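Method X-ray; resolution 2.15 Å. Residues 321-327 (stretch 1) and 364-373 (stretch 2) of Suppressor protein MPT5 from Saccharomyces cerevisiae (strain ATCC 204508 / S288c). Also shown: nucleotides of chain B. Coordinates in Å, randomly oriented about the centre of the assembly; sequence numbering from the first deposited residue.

Stretch 1, residues 321-327: ALQTLLD
Stretch 2, residues 364-373: KIGNLIVLTK

Two helices of one chain pack here mainly through aliphatic side chains. The first, 321-326, is the end of a helix that begins earlier in the chain; Asp-327, at phi/psi -72/109, is the first residue to leave helical values. The second, 364-373, is helical throughout and runs on in both directions. Their N-to-C directions make an angle of 131°, well short of antiparallel, and the axes approach no closer than 11.4 Å. The register is set by Leu-326 and Ile-369, whose CA atoms lie 7.3 Å apart.

Backbone hydrogen bonds hold each helix. In the first, Leu-325 N donates to Ala-321 O (3.1 Å) and Leu-326 N to Leu-322 O (3.0 Å), with a weak bond from Leu-326 N to Gln-323 O (3.3 Å); phi/psi drifts to -87/-16 at Leu-326. The second keeps an unbroken i to i+4 ladder, from Leu-368 N to Lys-364 O (3.1 Å) through Lys-373 N to Ile-369 O (2.9 Å).

The apolar contacts centre on Leu-326 (m, t), which has the largest area covered by the other helix. Its CA-to-CB bond points sideways, but the chain's end reaches across: CD2 lies 3.6 Å from Ile-369 CD1 (m, m) and 3.7 Å from Leu-368 CD2. Leu-368 (t, p) points toward the first helix and gathers three leucines around one methyl, since its CD2 also meets Leu-325 CD2 at 3.8 Å and, more loosely, Leu-322 CD1 at 4.5 Å. Leu-322 and Leu-325 share the t, p rotamer. Ile-365 (t, p) extends the patch: its CD1 sits 3.7 Å from Leu-325 O and 4.4 Å from Leu-325 CG, packing against backbone as well as side chain. The spacing 365, 368, 369, 372 is the rule of the second helix, placing one residue or two on the shared face at each turn.

No hydrogen bond crosses between the helices, and the one polar side chain in the contact, Thr-372, finds its partner within its own helix. Thr-372 (m) points toward the first helix, yet its OG1 donates to Leu-368 O at 2.7 Å, one turn back. The hydroxyl is thereby paired within its own helix, and the same OG1 can rest 3.8 Å from Leu-326 CD1.

Gln-323 (m, t, chi3 65°) lies out of reach of the second helix and serves the RNA instead: its NE2 donates to O4 of U1 in chain B at 2.9 Å, with an N-H...O angle of 154°. One helix thus presents leucines to its neighbour and an amide to a base.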

# COMPACT_ATOMS: atom_id res chain seq x y z
N ALA A 321 14.39 18.31 -7.97
CA ALA A 321 14.25 17.56 -9.22
C ALA A 321 15.39 17.90 -10.17
O ALA A 321 15.91 17.02 -10.87
CB ALA A 321 12.91 17.85 -9.86
N LEU A 322 15.78 19.17 -10.21
CA LEU A 322 16.89 19.61 -11.05
C LEU A 322 18.20 18.96 -10.60
O LEU A 322 18.94 18.42 -11.43
CB LEU A 322 17.03 21.13 -11.01
CG LEU A 322 18.24 21.71 -11.75
CD1 LEU A 322 18.14 21.44 -13.24
CD2 LEU A 322 18.38 23.21 -11.49
N GLN A 323 18.46 19.00 -9.30
CA GLN A 323 19.67 18.40 -8.73
C GLN A 323 19.75 16.89 -9.00
O GLN A 323 20.83 16.35 -9.23
CB GLN A 323 19.76 18.67 -7.23
CG GLN A 323 20.17 20.10 -6.87
CD GLN A 323 20.34 20.29 -5.38
OE1 GLN A 323 21.22 19.70 -4.76
NE2 GLN A 323 19.48 21.12 -4.79
N THR A 324 18.60 16.22 -8.95
CA THR A 324 18.55 14.79 -9.23
C THR A 324 18.95 14.50 -10.68
O THR A 324 19.69 13.56 -10.96
CB THR A 324 17.16 14.22 -8.93
OG1 THR A 324 16.95 14.20 -7.51
CG2 THR A 324 17.02 12.80 -9.48
N LEU A 325 18.47 15.34 -11.60
CA LEU A 325 18.79 15.18 -13.01
C LEU A 325 20.26 15.50 -13.30
O LEU A 325 20.86 14.94 -14.22
CB LEU A 325 17.88 16.06 -13.88
CG LEU A 325 17.98 15.87 -15.39
CD1 LEU A 325 17.44 14.51 -15.80
CD2 LEU A 325 17.25 16.98 -16.14
N LEU A 326 20.84 16.40 -12.50
CA LEU A 326 22.20 16.88 -12.72
C LEU A 326 23.27 16.01 -12.07
O LEU A 326 24.45 16.11 -12.41
CB LEU A 326 22.35 18.33 -12.22
CG LEU A 326 21.64 19.45 -12.99
CD1 LEU A 326 21.87 20.80 -12.33
CD2 LEU A 326 22.13 19.48 -14.41
N ASP A 327 22.86 15.15 -11.14
CA ASP A 327 23.81 14.37 -10.34
C ASP A 327 24.50 13.26 -11.14
O ASP A 327 23.89 12.25 -11.49
CB ASP A 327 23.09 13.76 -9.13
CG ASP A 327 24.06 13.28 -8.07
OD1 ASP A 327 25.28 13.31 -8.30
OD2 ASP A 327 23.58 12.85 -6.99
N LYS A 364 23.28 16.95 -24.40
CA LYS A 364 22.19 17.65 -23.73
C LYS A 364 22.47 17.90 -22.24
O LYS A 364 22.11 18.96 -21.71
CB LYS A 364 20.87 16.89 -23.89
CG LYS A 364 20.26 16.96 -25.28
CD LYS A 364 18.92 16.24 -25.32
CE LYS A 364 18.30 16.26 -26.71
NZ LYS A 364 17.91 17.63 -27.13
N ILE A 365 23.08 16.94 -21.57
CA ILE A 365 23.35 17.08 -20.14
C ILE A 365 24.52 18.05 -19.92
O ILE A 365 24.55 18.79 -18.94
CB ILE A 365 23.59 15.71 -19.44
CG1 ILE A 365 23.22 15.79 -17.96
CG2 ILE A 365 25.02 15.22 -19.61
CD1 ILE A 365 21.73 15.85 -17.71
N GLY A 366 25.47 18.05 -20.85
CA GLY A 366 26.59 18.97 -20.80
C GLY A 366 26.12 20.40 -20.98
O GLY A 366 26.58 21.31 -20.30
N ASN A 367 25.18 20.58 -21.91
CA ASN A 367 24.60 21.89 -22.16
C ASN A 367 23.82 22.40 -20.95
O ASN A 367 23.88 23.58 -20.61
CB ASN A 367 23.70 21.84 -23.40
CG ASN A 367 22.91 23.12 -23.61
OD1 ASN A 367 21.68 23.10 -23.68
ND2 ASN A 367 23.61 24.24 -23.69
N LEU A 368 23.10 21.50 -20.29
CA LEU A 368 22.36 21.86 -19.08
C LEU A 368 23.31 22.27 -17.96
O LEU A 368 23.03 23.20 -17.20
CB LEU A 368 21.45 20.71 -18.64
CG LEU A 368 20.58 20.97 -17.41
CD1 LEU A 368 19.74 22.21 -17.62
CD2 LEU A 368 19.69 19.78 -17.11
N ILE A 369 24.44 21.58 -17.86
CA ILE A 369 25.45 21.90 -16.85
C ILE A 369 26.00 23.32 -17.03
O ILE A 369 26.11 24.07 -16.05
CB ILE A 369 26.62 20.88 -16.88
CG1 ILE A 369 26.16 19.52 -16.33
CG2 ILE A 369 27.80 21.39 -16.08
CD1 ILE A 369 25.75 19.56 -14.87
N VAL A 370 26.35 23.68 -18.26
CA VAL A 370 26.92 25.00 -18.51
C VAL A 370 25.89 26.12 -18.29
O VAL A 370 26.23 27.18 -17.78
CB VAL A 370 27.61 25.11 -19.90
CG1 VAL A 370 28.56 23.95 -20.13
CG2 VAL A 370 26.59 25.18 -21.03
N LEU A 371 24.64 25.86 -18.66
CA LEU A 371 23.58 26.84 -18.43
C LEU A 371 23.34 27.00 -16.93
O LEU A 371 23.08 28.11 -16.45
CB LEU A 371 22.29 26.42 -19.14
CG LEU A 371 22.26 26.51 -20.67
CD1 LEU A 371 20.92 26.06 -21.22
CD2 LEU A 371 22.57 27.93 -21.12
N THR A 372 23.43 25.90 -16.20
CA THR A 372 23.30 25.93 -14.74
C THR A 372 24.42 26.75 -14.11
O THR A 372 24.17 27.57 -13.22
CB THR A 372 23.28 24.51 -14.15
OG1 THR A 372 22.17 23.78 -14.68
CG2 THR A 372 23.17 24.56 -12.64
N LYS A 373 25.65 26.54 -14.57
CA LYS A 373 26.82 27.25 -14.05
C LYS A 373 26.70 28.77 -14.26
O LYS A 373 27.08 29.55 -13.40
CB LYS A 373 28.10 26.73 -14.71
CG LYS A 373 29.39 27.14 -13.99
CD LYS A 373 30.62 26.94 -14.88
CE LYS A 373 30.93 25.47 -15.13
NZ LYS A 373 31.91 24.91 -14.15
O5' U B 1 18.08 22.90 4.44
C5' U B 1 17.31 24.06 4.71
C4' U B 1 16.20 24.23 3.71
O4' U B 1 16.75 24.62 2.42
C3' U B 1 15.38 22.99 3.40
O3' U B 1 14.38 22.74 4.38
C2' U B 1 14.81 23.29 2.02
O2' U B 1 13.68 24.14 2.10
C1' U B 1 15.97 24.08 1.38
N1 U B 1 16.83 23.23 0.52
C2 U B 1 16.47 23.11 -0.81
O2 U B 1 15.50 23.67 -1.29
N3 U B 1 17.30 22.32 -1.57
C4 U B 1 18.42 21.64 -1.14
O4 U B 1 19.06 20.97 -1.95
C5 U B 1 18.72 21.82 0.26
C6 U B 1 17.94 22.59 1.02